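Local coordinates for RAI1 (Scheffersomyces stipitis, PDB 5ULJ), which removes the entire NAD cap from the 5' end of NAD-capped RNAs as a metal-dependent decapping nuclease, and binds and stimulates the exoribonuclease RAT1, at residues I29-R34 with E215-V220; S85-L90 with I112-L117; E105-D110 with K229-G234. All blocks are in the same frame, centred on the assembly; numbering follows the deposited sequence.

Contact 1. Residues I29-R34 with E215-V220. With 0WD ([[(2R,3S,4R,5R)-5-(3-aminocarbonyl-4H-pyridin-1-yl)-3,4-bis(oxidanyl)oxolan-2-yl]methoxy-oxidanyl-phosphoryl] [(2R,3S,4R,5R)-5-(6-aminopurin-9-yl)-4-oxidanyl-3-phosphonooxy-oxolan-2-yl]methyl hydrogen phosphate), chain F.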
loop_
_atom_site.group_PDB
_atom_site.type_symbol
_atom_site.label_atom_id
_atom_site.label_comp_id
_atom_site.label_asym_id
_atom_site.label_seq_id
_atom_site.Cartn_x
_atom_site.Cartn_y
_atom_site.Cartn_z
ATOM N N ILE A 29 -7.127 -1.081 14.184
ATOM C CA ILE A 29 -8.396 -0.937 14.889
ATOM C C ILE A 29 -9.494 -1.775 14.236
ATOM O O ILE A 29 -10.425 -2.216 14.911
ATOM C CB ILE A 29 -8.841 0.539 14.966
ATOM C CG1 ILE A 29 -8.857 1.178 13.579
ATOM C CG2 ILE A 29 -7.921 1.322 15.888
ATOM C CD1 ILE A 29 -9.510 2.542 13.559
ATOM N N PHE A 30 -9.386 -1.994 12.928
ATOM C CA PHE A 30 -10.269 -2.933 12.241
ATOM C C PHE A 30 -9.686 -3.377 10.904
ATOM O O PHE A 30 -8.688 -2.831 10.431
ATOM C CB PHE A 30 -11.669 -2.334 12.034
ATOM C CG PHE A 30 -11.706 -1.129 11.133
ATOM C CD1 PHE A 30 -11.510 0.142 11.643
ATOM C CD2 PHE A 30 -11.972 -1.266 9.779
ATOM C CE1 PHE A 30 -11.559 1.253 10.819
ATOM C CE2 PHE A 30 -12.022 -0.160 8.949
ATOM C CZ PHE A 30 -11.817 1.101 9.471
ATOM N N ALA A 31 -10.317 -4.381 10.305
ATOM C CA ALA A 31 -9.859 -4.924 9.036
ATOM C C ALA A 31 -11.035 -5.341 8.164
ATOM O O ALA A 31 -12.125 -5.625 8.662
ATOM C CB ALA A 31 -8.929 -6.108 9.270
ATOM N N PHE A 32 -10.810 -5.360 6.856
ATOM C CA PHE A 32 -11.780 -5.906 5.918
ATOM C C PHE A 32 -11.022 -6.572 4.780
ATOM O O PHE A 32 -9.810 -6.402 4.656
ATOM C CB PHE A 32 -12.732 -4.822 5.396
ATOM C CG PHE A 32 -12.075 -3.787 4.523
ATOM C CD1 PHE A 32 -11.410 -2.707 5.082
ATOM C CD2 PHE A 32 -12.145 -3.881 3.143
ATOM C CE1 PHE A 32 -10.817 -1.748 4.279
ATOM C CE2 PHE A 32 -11.553 -2.927 2.335
ATOM C CZ PHE A 32 -10.888 -1.860 2.905
ATOM N N ALA A 33 -11.724 -7.341 3.956
ATOM C CA ALA A 33 -11.042 -8.096 2.916
ATOM C C ALA A 33 -11.887 -8.315 1.671
ATOM O O ALA A 33 -13.114 -8.359 1.731
ATOM C CB ALA A 33 -10.583 -9.439 3.467
ATOM N N ARG A 34 -11.202 -8.436 0.541
ATOM C CA ARG A 34 -11.802 -8.914 -0.693
ATOM C C ARG A 34 -11.311 -10.338 -0.906
ATOM O O ARG A 34 -10.107 -10.570 -0.994
ATOM C CB ARG A 34 -11.421 -8.021 -1.874
ATOM C CG ARG A 34 -12.102 -8.383 -3.184
ATOM C CD ARG A 34 -11.681 -7.432 -4.296
ATOM N NE ARG A 34 -10.289 -7.631 -4.690
ATOM C CZ ARG A 34 -9.555 -6.725 -5.328
ATOM N NH1 ARG A 34 -10.078 -5.547 -5.640
ATOM N NH2 ARG A 34 -8.297 -6.993 -5.648
ATOM N N GLU A 215 -7.656 -11.799 -3.949
ATOM C CA GLU A 215 -7.519 -11.842 -2.498
ATOM C C GLU A 215 -6.737 -10.649 -1.964
ATOM O O GLU A 215 -5.565 -10.462 -2.290
ATOM C CB GLU A 215 -6.840 -13.144 -2.062
ATOM C CG GLU A 215 -7.674 -14.390 -2.303
ATOM C CD GLU A 215 -6.953 -15.661 -1.900
ATOM O OE1 GLU A 215 -5.773 -15.822 -2.276
ATOM O OE2 GLU A 215 -7.565 -16.500 -1.204
ATOM N N GLN A 216 -7.399 -9.842 -1.144
ATOM C CA GLN A 216 -6.773 -8.677 -0.536
ATOM C C GLN A 216 -7.209 -8.530 0.916
ATOM O O GLN A 216 -8.376 -8.259 1.194
ATOM C CB GLN A 216 -7.117 -7.406 -1.319
ATOM C CG GLN A 216 -6.512 -7.340 -2.712
ATOM C CD GLN A 216 -5.042 -6.968 -2.692
ATOM O OE1 GLN A 216 -4.174 -7.827 -2.539
ATOM N NE2 GLN A 216 -4.757 -5.680 -2.845
ATOM N N TYR A 217 -6.272 -8.724 1.837
ATOM C CA TYR A 217 -6.541 -8.524 3.256
ATOM C C TYR A 217 -6.119 -7.117 3.656
ATOM O O TYR A 217 -4.929 -6.802 3.682
ATOM C CB TYR A 217 -5.807 -9.569 4.102
ATOM C CG TYR A 217 -6.009 -9.414 5.594
ATOM C CD1 TYR A 217 -7.109 -9.980 6.229
ATOM C CD2 TYR A 217 -5.096 -8.712 6.370
ATOM C CE1 TYR A 217 -7.295 -9.844 7.593
ATOM C CE2 TYR A 217 -5.274 -8.572 7.734
ATOM C CZ TYR A 217 -6.375 -9.139 8.340
ATOM O OH TYR A 217 -6.552 -9.000 9.698
ATOM N N ILE A 218 -7.097 -6.274 3.965
ATOM C CA ILE A 218 -6.819 -4.876 4.267
ATOM C C ILE A 218 -6.869 -4.585 5.760
ATOM O O ILE A 218 -7.924 -4.667 6.386
ATOM C CB ILE A 218 -7.811 -3.936 3.559
ATOM C CG1 ILE A 218 -7.877 -4.252 2.062
ATOM C CG2 ILE A 218 -7.421 -2.480 3.797
ATOM C CD1 ILE A 218 -6.563 -4.070 1.339
ATOM N N SER A 219 -5.715 -4.244 6.322
ATOM C CA SER A 219 -5.649 -3.766 7.695
ATOM C C SER A 219 -5.893 -2.263 7.711
ATOM O O SER A 219 -5.454 -1.549 6.810
ATOM C CB SER A 219 -4.293 -4.100 8.321
ATOM O OG SER A 219 -4.168 -3.526 9.611
ATOM N N VAL A 220 -6.612 -1.785 8.719
ATOM C CA VAL A 220 -6.817 -0.352 8.880
ATOM C C VAL A 220 -6.290 0.081 10.240
ATOM O O VAL A 220 -6.766 -0.380 11.277
ATOM C CB VAL A 220 -8.295 0.043 8.745
ATOM C CG1 VAL A 220 -8.442 1.551 8.868
ATOM C CG2 VAL A 220 -8.850 -0.439 7.415
HETATM C C1M 0WD F . -6.594 -0.901 -3.672
HETATM C C2M 0WD F . -5.155 -0.689 -4.048
HETATM O O2M 0WD F . -5.040 -0.352 -5.439
HETATM C C3M 0WD F . -4.696 -2.092 -3.805
HETATM O O3M 0WD F . -5.376 -2.935 -4.737
HETATM O O4M 0WD F . -6.424 -1.404 -2.330
HETATM C C4M 0WD F . -5.288 -2.323 -2.410
HETATM C C5M 0WD F . -4.283 -2.033 -1.283
HETATM O O5M 0WD F . -4.029 -0.635 -1.124
HETATM P PN 0WD F . -2.555 -0.169 -0.669
HETATM O O1N 0WD F . -2.303 -1.296 0.256
HETATM O O2N 0WD F . -2.839 1.217 -0.235
HETATM O O3P 0WD F . -1.666 -0.287 -2.003
HETATM P PA 0WD F . -0.096 -0.588 -2.104
HETATM O O1A 0WD F . 0.420 0.037 -3.341
HETATM O O2A 0WD F . 0.544 -0.278 -0.808
HETATM O O5B 0WD F . -0.093 -2.187 -2.307
HETATM C C5B 0WD F . 0.224 -2.745 -3.584
HETATM C C4B 0WD F . -0.593 -4.022 -3.808
HETATM C C3B 0WD F . 0.201 -5.063 -4.552
HETATM O O3B 0WD F . 1.267 -5.593 -3.742
HETATM P "P2'" 0WD F . 2.774 -5.138 -3.972
HETATM O OP2 0WD F . 3.509 -6.364 -3.588
HETATM O OP1 0WD F . 2.830 -4.821 -5.406
HETATM O OP3 0WD F . 2.948 -4.007 -3.049
HETATM O O4B 0WD F . -1.678 -3.808 -4.739
HETATM C C1B 0WD F . -1.973 -5.136 -5.281
HETATM C C2B 0WD F . -0.918 -6.050 -4.665
HETATM O O2B 0WD F . -1.332 -6.430 -3.348
#
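Phe30 and Phe32 fold back over the neighbouring strand, each laying one ring face on the branched residue across from it. CB of Val220 stands over the Phe30 ring, 3.8 Å from its centroid, and CB of Ile218 sits over the Phe32 ring in the same CH-pi fashion. Both rings get there because CG lies between the backbone N and the carbonyl carbon (chi1 64° and 67°), which tips each ring toward residues 216-220. Ile218 CG2 also comes within 3.5 Å of Phe32 CE1, and a second residue, Val220, meets the ring edge with CG2. Helix 88-101 covers this aromatic face through Ala93 and Leu94. The opposite face, with Ala31, Ala33, Tyr217 and Ser219, is more thinly packed within the pair: CB of Ala31 comes no nearer than 3.8 Å to OH of Tyr217, a hydroxyl that is hydrogen-bonded to Lys48 and Tyr254. The solvent side is at Glu215, an exposed residue whose CB points away from residues 29-34. At the same end, but buried on the phenylalanine face, NH2 of Arg34 lies 3.5 Å from CG of Gln216, the two chains running side by side with their planar ends 25° apart; the guanidinium is bound by Asn83 and by the carbonyl of Tyr214. Paired backbone bonds join Phe32 to Ile218 and Arg34 to Gln216. At the other end Ile29 N, 3.0 Å from Val220 O, and more weakly Phe30 N share one carbonyl, a classic beta bulge in an antiparallel strand pair of the PD-(D/E)XK nuclease fold, where Gln216 borders the dinucleotide pocket.

Contact 2. Residues S85-L90 with I112-L117. With 0WD ([[(2R,3S,4R,5R)-5-(3-aminocarbonyl-4H-pyridin-1-yl)-3,4-bis(oxidanyl)oxolan-2-yl]methoxy-oxidanyl-phosphoryl] [(2R,3S,4R,5R)-5-(6-aminopurin-9-yl)-4-oxidanyl-3-phosphonooxy-oxolan-2-yl]methyl hydrogen phosphate), chain F.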
loop_
_atom_site.group_PDB
_atom_site.type_symbol
_atom_site.label_atom_id
_atom_site.label_comp_id
_atom_site.label_asym_id
_atom_site.label_seq_id
_atom_site.Cartn_x
_atom_site.Cartn_y
_atom_site.Cartn_z
ATOM N N SER A 85 -10.508 1.511 -6.618
ATOM C CA SER A 85 -9.971 2.808 -7.013
ATOM C C SER A 85 -10.682 3.939 -6.271
ATOM O O SER A 85 -10.221 5.081 -6.271
ATOM C CB SER A 85 -10.095 3.003 -8.524
ATOM O OG SER A 85 -9.483 1.933 -9.224
ATOM N N ASP A 86 -11.805 3.609 -5.643
ATOM C CA ASP A 86 -12.549 4.570 -4.837
ATOM C C ASP A 86 -12.287 4.344 -3.349
ATOM O O ASP A 86 -11.312 3.694 -2.976
ATOM C CB ASP A 86 -14.049 4.482 -5.140
ATOM C CG ASP A 86 -14.578 3.057 -5.097
ATOM O OD1 ASP A 86 -14.079 2.247 -4.287
ATOM O OD2 ASP A 86 -15.503 2.746 -5.878
ATOM N N MET A 87 -13.163 4.880 -2.506
ATOM C CA MET A 87 -13.040 4.695 -1.064
ATOM C C MET A 87 -14.274 4.005 -0.497
ATOM O O MET A 87 -14.489 3.998 0.714
ATOM C CB MET A 87 -12.825 6.037 -0.362
ATOM C CG MET A 87 -11.676 6.860 -0.919
ATOM S SD MET A 87 -11.359 8.347 0.051
ATOM C CE MET A 87 -10.696 7.639 1.556
ATOM N N LYS A 88 -15.075 3.420 -1.384
ATOM C CA LYS A 88 -16.360 2.831 -1.013
ATOM C C LYS A 88 -16.252 1.787 0.095
ATOM O O LYS A 88 -16.886 1.915 1.142
ATOM C CB LYS A 88 -17.022 2.203 -2.242
ATOM C CG LYS A 88 -18.313 1.460 -1.936
ATOM C CD LYS A 88 -18.932 0.881 -3.198
ATOM C CE LYS A 88 -20.186 0.084 -2.878
ATOM N NZ LYS A 88 -20.840 -0.445 -4.108
ATOM N N CYS A 89 -15.446 0.756 -0.138
ATOM C CA CYS A 89 -15.340 -0.354 0.801
ATOM C C CYS A 89 -14.640 0.056 2.093
ATOM O O CYS A 89 -14.971 -0.442 3.170
ATOM C CB CYS A 89 -14.610 -1.526 0.149
ATOM S SG CYS A 89 -15.459 -2.167 -1.311
ATOM N N LEU A 90 -13.677 0.964 1.985
ATOM C CA LEU A 90 -13.001 1.493 3.161
ATOM C C LEU A 90 -13.991 2.221 4.070
ATOM O O LEU A 90 -13.995 2.018 5.284
ATOM C CB LEU A 90 -11.865 2.435 2.755
ATOM C CG LEU A 90 -11.208 3.229 3.888
ATOM C CD1 LEU A 90 -10.631 2.294 4.940
ATOM C CD2 LEU A 90 -10.133 4.156 3.340
ATOM N N ILE A 112 -7.761 10.557 6.635
ATOM C CA ILE A 112 -8.197 9.209 6.285
ATOM C C ILE A 112 -7.807 8.896 4.843
ATOM O O ILE A 112 -8.261 9.565 3.915
ATOM C CB ILE A 112 -9.720 9.044 6.455
ATOM C CG1 ILE A 112 -10.118 9.257 7.917
ATOM C CG2 ILE A 112 -10.168 7.674 5.966
ATOM C CD1 ILE A 112 -11.612 9.319 8.143
ATOM N N THR A 113 -6.966 7.883 4.655
ATOM C CA THR A 113 -6.461 7.562 3.324
ATOM C C THR A 113 -5.887 6.149 3.232
ATOM O O THR A 113 -5.959 5.374 4.186
ATOM C CB THR A 113 -5.376 8.571 2.888
ATOM O OG1 THR A 113 -4.961 8.289 1.545
ATOM C CG2 THR A 113 -4.176 8.502 3.817
ATOM N N TYR A 114 -5.325 5.826 2.071
ATOM C CA TYR A 114 -4.688 4.532 1.847
ATOM C C TYR A 114 -3.190 4.595 2.118
ATOM O O TYR A 114 -2.555 5.630 1.914
ATOM C CB TYR A 114 -4.927 4.050 0.415
ATOM C CG TYR A 114 -6.355 3.672 0.109
ATOM C CD1 TYR A 114 -6.866 2.441 0.495
ATOM C CD2 TYR A 114 -7.190 4.543 -0.579
ATOM C CE1 TYR A 114 -8.172 2.087 0.211
ATOM C CE2 TYR A 114 -8.497 4.199 -0.868
ATOM C CZ TYR A 114 -8.982 2.970 -0.470
ATOM O OH TYR A 114 -10.283 2.625 -0.756
ATOM N N ARG A 115 -2.632 3.475 2.569
ATOM C CA ARG A 115 -1.205 3.371 2.852
ATOM C C ARG A 115 -0.360 3.656 1.613
ATOM O O ARG A 115 0.623 4.395 1.681
ATOM C CB ARG A 115 -0.880 1.977 3.404
ATOM C CG ARG A 115 0.573 1.757 3.819
ATOM C CD ARG A 115 1.412 1.159 2.692
ATOM N NE ARG A 115 0.734 0.050 2.024
ATOM C CZ ARG A 115 0.777 -1.213 2.437
ATOM N NH1 ARG A 115 1.468 -1.536 3.521
ATOM N NH2 ARG A 115 0.132 -2.154 1.762
ATOM N N GLY A 116 -0.748 3.059 0.490
ATOM C CA GLY A 116 0.010 3.165 -0.745
ATOM C C GLY A 116 0.175 4.587 -1.241
ATOM O O GLY A 116 1.190 4.931 -1.845
ATOM N N LEU A 117 -0.827 5.419 -0.982
ATOM C CA LEU A 117 -0.776 6.818 -1.384
ATOM C C LEU A 117 0.248 7.581 -0.549
ATOM O O LEU A 117 0.954 8.451 -1.059
ATOM C CB LEU A 117 -2.157 7.459 -1.253
ATOM C CG LEU A 117 -3.262 6.754 -2.041
ATOM C CD1 LEU A 117 -4.600 7.423 -1.794
ATOM C CD2 LEU A 117 -2.936 6.728 -3.528
HETATM C C1M 0WD F . -6.594 -0.901 -3.672
HETATM C C2M 0WD F . -5.155 -0.689 -4.048
HETATM O O2M 0WD F . -5.040 -0.352 -5.439
HETATM C C3M 0WD F . -4.696 -2.092 -3.805
HETATM O O3M 0WD F . -5.376 -2.935 -4.737
HETATM O O4M 0WD F . -6.424 -1.404 -2.330
HETATM C C4M 0WD F . -5.288 -2.323 -2.410
HETATM C C5M 0WD F . -4.283 -2.033 -1.283
HETATM O O5M 0WD F . -4.029 -0.635 -1.124
HETATM P PN 0WD F . -2.555 -0.169 -0.669
HETATM O O1N 0WD F . -2.303 -1.296 0.256
HETATM O O2N 0WD F . -2.839 1.217 -0.235
HETATM O O3P 0WD F . -1.666 -0.287 -2.003
HETATM P PA 0WD F . -0.096 -0.588 -2.104
HETATM O O1A 0WD F . 0.420 0.037 -3.341
HETATM O O2A 0WD F . 0.544 -0.278 -0.808
HETATM O O5B 0WD F . -0.093 -2.187 -2.307
HETATM C C5B 0WD F . 0.224 -2.745 -3.584
HETATM C C4B 0WD F . -0.593 -4.022 -3.808
HETATM C C3B 0WD F . 0.201 -5.063 -4.552
HETATM O O3B 0WD F . 1.267 -5.593 -3.742
HETATM P "P2'" 0WD F . 2.774 -5.138 -3.972
HETATM O OP2 0WD F . 3.509 -6.364 -3.588
HETATM O OP1 0WD F . 2.830 -4.821 -5.406
HETATM O OP3 0WD F . 2.948 -4.007 -3.049
HETATM O O4B 0WD F . -1.678 -3.808 -4.739
HETATM C C1B 0WD F . -1.973 -5.136 -5.281
HETATM C C2B 0WD F . -0.918 -6.050 -4.665
HETATM O O2B 0WD F . -1.332 -6.430 -3.348
#
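Tyr114 reaches from the end of strand 111-114 to Asp86, in the turn leading into helix 88-101. In this PD-(D/E)XK nuclease residues 114-116 line the substrate pocket, residues 86-90 pack against Tyr114, and Tyr114 takes the N-cap position of helix 115-123. Its CB starts beside the ligand, 3.6 Å from phosphate oxygen O2N of 0WD. With CG anti to the carbonyl carbon (chi1 -69°), the ring extends toward residues 86-90. Leu90 arrives from the opposite direction and sets CD2 over one ring face, 4.2 Å from CZ and offset toward the rim. At CE2 the chain of Met87 slides past the other way, its CG 4.1 Å distant, and its bent tip carries CE on to the carbonyl of Ile112. The tip of the tyrosine, OH, gives its proton to Asp86 O at 2.7 Å, in the carbonyl plane and on a lone pair, while CA of Met87 and CB of Leu90 close around the hydroxyl. That bond satisfies a buried polar atom and fixes how far the ring can swing. Beyond Tyr114 the first turn of the helix turns to the pyrophosphate. The chain of Arg115, bent at chi2 and chi3, hydrogen-bonds through NE to 0WD O2A (2.9 Å) and through NH2 to 0WD O1N (3.0 Å), so the guanidinium spans both phosphates; the same group is tied to the carbonyls of Glu235 and Gln282, which hold it in place. Gly116 brings its backbone N within 2.9 Å of 0WD O2N in a hydrogen bond.

Contact 3. Residues E105-D110 with K229-G234. With 0WD ([[(2R,3S,4R,5R)-5-(3-aminocarbonyl-4H-pyridin-1-yl)-3,4-bis(oxidanyl)oxolan-2-yl]methoxy-oxidanyl-phosphoryl] [(2R,3S,4R,5R)-5-(6-aminopurin-9-yl)-4-oxidanyl-3-phosphonooxy-oxolan-2-yl]methyl hydrogen phosphate), chain F.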
loop_
_atom_site.group_PDB
_atom_site.type_symbol
_atom_site.label_atom_id
_atom_site.label_comp_id
_atom_site.label_asym_id
_atom_site.label_seq_id
_atom_site.Cartn_x
_atom_site.Cartn_y
_atom_site.Cartn_z
ATOM N N GLU A 105 -19.424 7.202 17.431
ATOM C CA GLU A 105 -18.730 8.464 17.200
ATOM C C GLU A 105 -17.686 8.300 16.101
ATOM O O GLU A 105 -17.184 7.199 15.876
ATOM C CB GLU A 105 -18.069 8.960 18.489
ATOM C CG GLU A 105 -19.005 9.039 19.687
ATOM C CD GLU A 105 -19.931 10.242 19.639
ATOM O OE1 GLU A 105 -19.702 11.140 18.802
ATOM O OE2 GLU A 105 -20.888 10.287 20.439
ATOM N N LYS A 106 -17.363 9.394 15.417
ATOM C CA LYS A 106 -16.372 9.352 14.347
ATOM C C LYS A 106 -14.991 9.026 14.905
ATOM O O LYS A 106 -14.678 9.364 16.048
ATOM C CB LYS A 106 -16.337 10.681 13.586
ATOM C CG LYS A 106 -15.787 11.854 14.384
ATOM C CD LYS A 106 -15.834 13.141 13.574
ATOM C CE LYS A 106 -15.249 14.306 14.353
ATOM N NZ LYS A 106 -15.428 15.598 13.634
ATOM N N VAL A 107 -14.171 8.356 14.101
ATOM C CA VAL A 107 -12.820 8.011 14.520
ATOM C C VAL A 107 -12.002 9.292 14.693
ATOM O O VAL A 107 -12.122 10.231 13.905
ATOM C CB VAL A 107 -12.139 7.048 13.515
ATOM C CG1 VAL A 107 -12.029 7.681 12.134
ATOM C CG2 VAL A 107 -10.773 6.611 14.027
ATOM N N ASN A 108 -11.193 9.338 15.745
ATOM C CA ASN A 108 -10.479 10.559 16.099
ATOM C C ASN A 108 -9.145 10.698 15.375
ATOM O O ASN A 108 -8.084 10.474 15.957
ATOM C CB ASN A 108 -10.259 10.620 17.611
ATOM C CG ASN A 108 -10.059 12.037 18.112
ATOM O OD1 ASN A 108 -8.933 12.464 18.366
ATOM N ND2 ASN A 108 -11.154 12.774 18.255
ATOM N N VAL A 109 -9.207 11.066 14.098
ATOM C CA VAL A 109 -8.011 11.321 13.302
ATOM C C VAL A 109 -8.187 12.589 12.474
ATOM O O VAL A 109 -9.292 13.120 12.362
ATOM C CB VAL A 109 -7.686 10.149 12.354
ATOM C CG1 VAL A 109 -7.362 8.887 13.141
ATOM C CG2 VAL A 109 -8.842 9.908 11.394
ATOM N N ASP A 110 -7.094 13.069 11.890
ATOM C CA ASP A 110 -7.143 14.243 11.026
ATOM C C ASP A 110 -7.213 13.846 9.557
ATOM O O ASP A 110 -7.785 14.565 8.737
ATOM C CB ASP A 110 -5.925 15.139 11.260
ATOM C CG ASP A 110 -5.743 15.507 12.717
ATOM O OD1 ASP A 110 -6.558 16.297 13.236
ATOM O OD2 ASP A 110 -4.777 15.016 13.339
ATOM N N LYS A 229 -2.806 13.047 13.351
ATOM C CA LYS A 229 -3.370 11.727 13.603
ATOM C C LYS A 229 -3.981 11.213 12.305
ATOM O O LYS A 229 -4.731 11.929 11.640
ATOM C CB LYS A 229 -4.413 11.776 14.721
ATOM C CG LYS A 229 -3.904 12.395 16.017
ATOM C CD LYS A 229 -4.986 12.418 17.086
ATOM C CE LYS A 229 -5.330 11.013 17.557
ATOM N NZ LYS A 229 -6.415 11.012 18.578
ATOM N N MET A 230 -3.654 9.980 11.936
ATOM C CA MET A 230 -4.029 9.476 10.621
ATOM C C MET A 230 -4.638 8.080 10.656
ATOM O O MET A 230 -4.324 7.266 11.525
ATOM C CB MET A 230 -2.810 9.472 9.693
ATOM C CG MET A 230 -2.120 10.822 9.550
ATOM S SD MET A 230 -0.607 10.738 8.571
ATOM C CE MET A 230 -1.281 10.437 6.938
ATOM N N LEU A 231 -5.513 7.817 9.693
ATOM C CA LEU A 231 -6.049 6.483 9.472
ATOM C C LEU A 231 -5.524 5.951 8.145
ATOM O O LEU A 231 -5.766 6.545 7.095
ATOM C CB LEU A 231 -7.578 6.499 9.472
ATOM C CG LEU A 231 -8.259 5.154 9.724
ATOM C CD1 LEU A 231 -8.027 4.718 11.157
ATOM C CD2 LEU A 231 -9.745 5.226 9.412
ATOM N N LEU A 232 -4.794 4.841 8.195
ATOM C CA LEU A 232 -4.242 4.242 6.985
ATOM C C LEU A 232 -4.833 2.864 6.720
ATOM O O LEU A 232 -4.862 2.012 7.606
ATOM C CB LEU A 232 -2.717 4.129 7.078
ATOM C CG LEU A 232 -1.877 5.405 7.161
ATOM C CD1 LEU A 232 -0.404 5.073 6.964
ATOM C CD2 LEU A 232 -2.339 6.429 6.142
ATOM N N ALA A 233 -5.301 2.651 5.496
ATOM C CA ALA A 233 -5.727 1.329 5.058
ATOM C C ALA A 233 -4.663 0.735 4.143
ATOM O O ALA A 233 -4.288 1.346 3.143
ATOM C CB ALA A 233 -7.070 1.401 4.348
ATOM N N GLY A 234 -4.171 -0.451 4.488
ATOM C CA GLY A 234 -3.111 -1.076 3.719
ATOM C C GLY A 234 -3.219 -2.586 3.620
ATOM O O GLY A 234 -3.568 -3.261 4.589
HETATM C C1M 0WD F . -6.594 -0.901 -3.672
HETATM C C2M 0WD F . -5.155 -0.689 -4.048
HETATM O O2M 0WD F . -5.040 -0.352 -5.439
HETATM C C3M 0WD F . -4.696 -2.092 -3.805
HETATM O O3M 0WD F . -5.376 -2.935 -4.737
HETATM O O4M 0WD F . -6.424 -1.404 -2.330
HETATM C C4M 0WD F . -5.288 -2.323 -2.410
HETATM C C5M 0WD F . -4.283 -2.033 -1.283
HETATM O O5M 0WD F . -4.029 -0.635 -1.124
HETATM P PN 0WD F . -2.555 -0.169 -0.669
HETATM O O1N 0WD F . -2.303 -1.296 0.256
HETATM O O2N 0WD F . -2.839 1.217 -0.235
HETATM O O3P 0WD F . -1.666 -0.287 -2.003
HETATM P PA 0WD F . -0.096 -0.588 -2.104
HETATM O O1A 0WD F . 0.420 0.037 -3.341
HETATM O O2A 0WD F . 0.544 -0.278 -0.808
HETATM O O5B 0WD F . -0.093 -2.187 -2.307
HETATM C C5B 0WD F . 0.224 -2.745 -3.584
HETATM C C4B 0WD F . -0.593 -4.022 -3.808
HETATM C C3B 0WD F . 0.201 -5.063 -4.552
HETATM O O3B 0WD F . 1.267 -5.593 -3.742
HETATM P "P2'" 0WD F . 2.774 -5.138 -3.972
HETATM O OP2 0WD F . 3.509 -6.364 -3.588
HETATM O OP1 0WD F . 2.830 -4.821 -5.406
HETATM O OP3 0WD F . 2.948 -4.007 -3.049
HETATM O O4B 0WD F . -1.678 -3.808 -4.739
HETATM C C1B 0WD F . -1.973 -5.136 -5.281
HETATM C C2B 0WD F . -0.918 -6.050 -4.665
HETATM O O2B 0WD F . -1.332 -6.430 -3.348
#
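Asp110 and Lys229 are joined by two bonds, one backbone to backbone and one from the lysine amide to the aspartate carboxylate. Asp110 N gives a short bond of 2.6 Å to Lys229 O, approaching from above the carbonyl plane, and Lys229 N answers with a nearly straight bond (168°) to the anti lone pair of Asp110 OD2. A bend at chi3 (68°) turns the lysine amine toward Asn108, where an inverse gamma turn centred on that residue presents both OD1, 2.9 Å from NZ and met on a lone pair, and the weakly held backbone O. Alongside, Val109 sets CB against Lys229 O at 3.5 Å and CG2 on CB of Leu231. Cut back to an alanine, Lys229 would lose the amine, and Asn108 OD1 is likely to be left without its charged partner, its amide freer to turn. In the second shell Asp110 OD1 forms a salt bridge with Arg353. The loop after helix 88-101 is thus fastened to strand 228-239 just before strand 111-114, its parallel neighbour. Polar bonds at the edge are backed by valine-leucine packing, and the doubly engaged carboxylate is consistent with a negative charge on Asp110.

Contacts 1 and 2 are both buried, contact 1 as a strand pair with aromatic rings on one face, whereas contact 2 spends its chemistry on one tyrosine hydroxyl and on phosphate oxygens; contact 3 lies nearer the surface and relies on charged and amide groups. Strand 228-239 connects them: Gly234 N is probably hydrogen-bonded to Ser219 O of contact 1, while Ala233 O and Leu231 O probably accept from Arg115 N and Thr113 N of contact 2. Contacts 1 and 2 also meet directly, Phe32 packing on Cys89 and Leu90. All three border 0WD; of the three, contact 2 supplies clear hydrogen bonds to it, through Arg115 and Gly116.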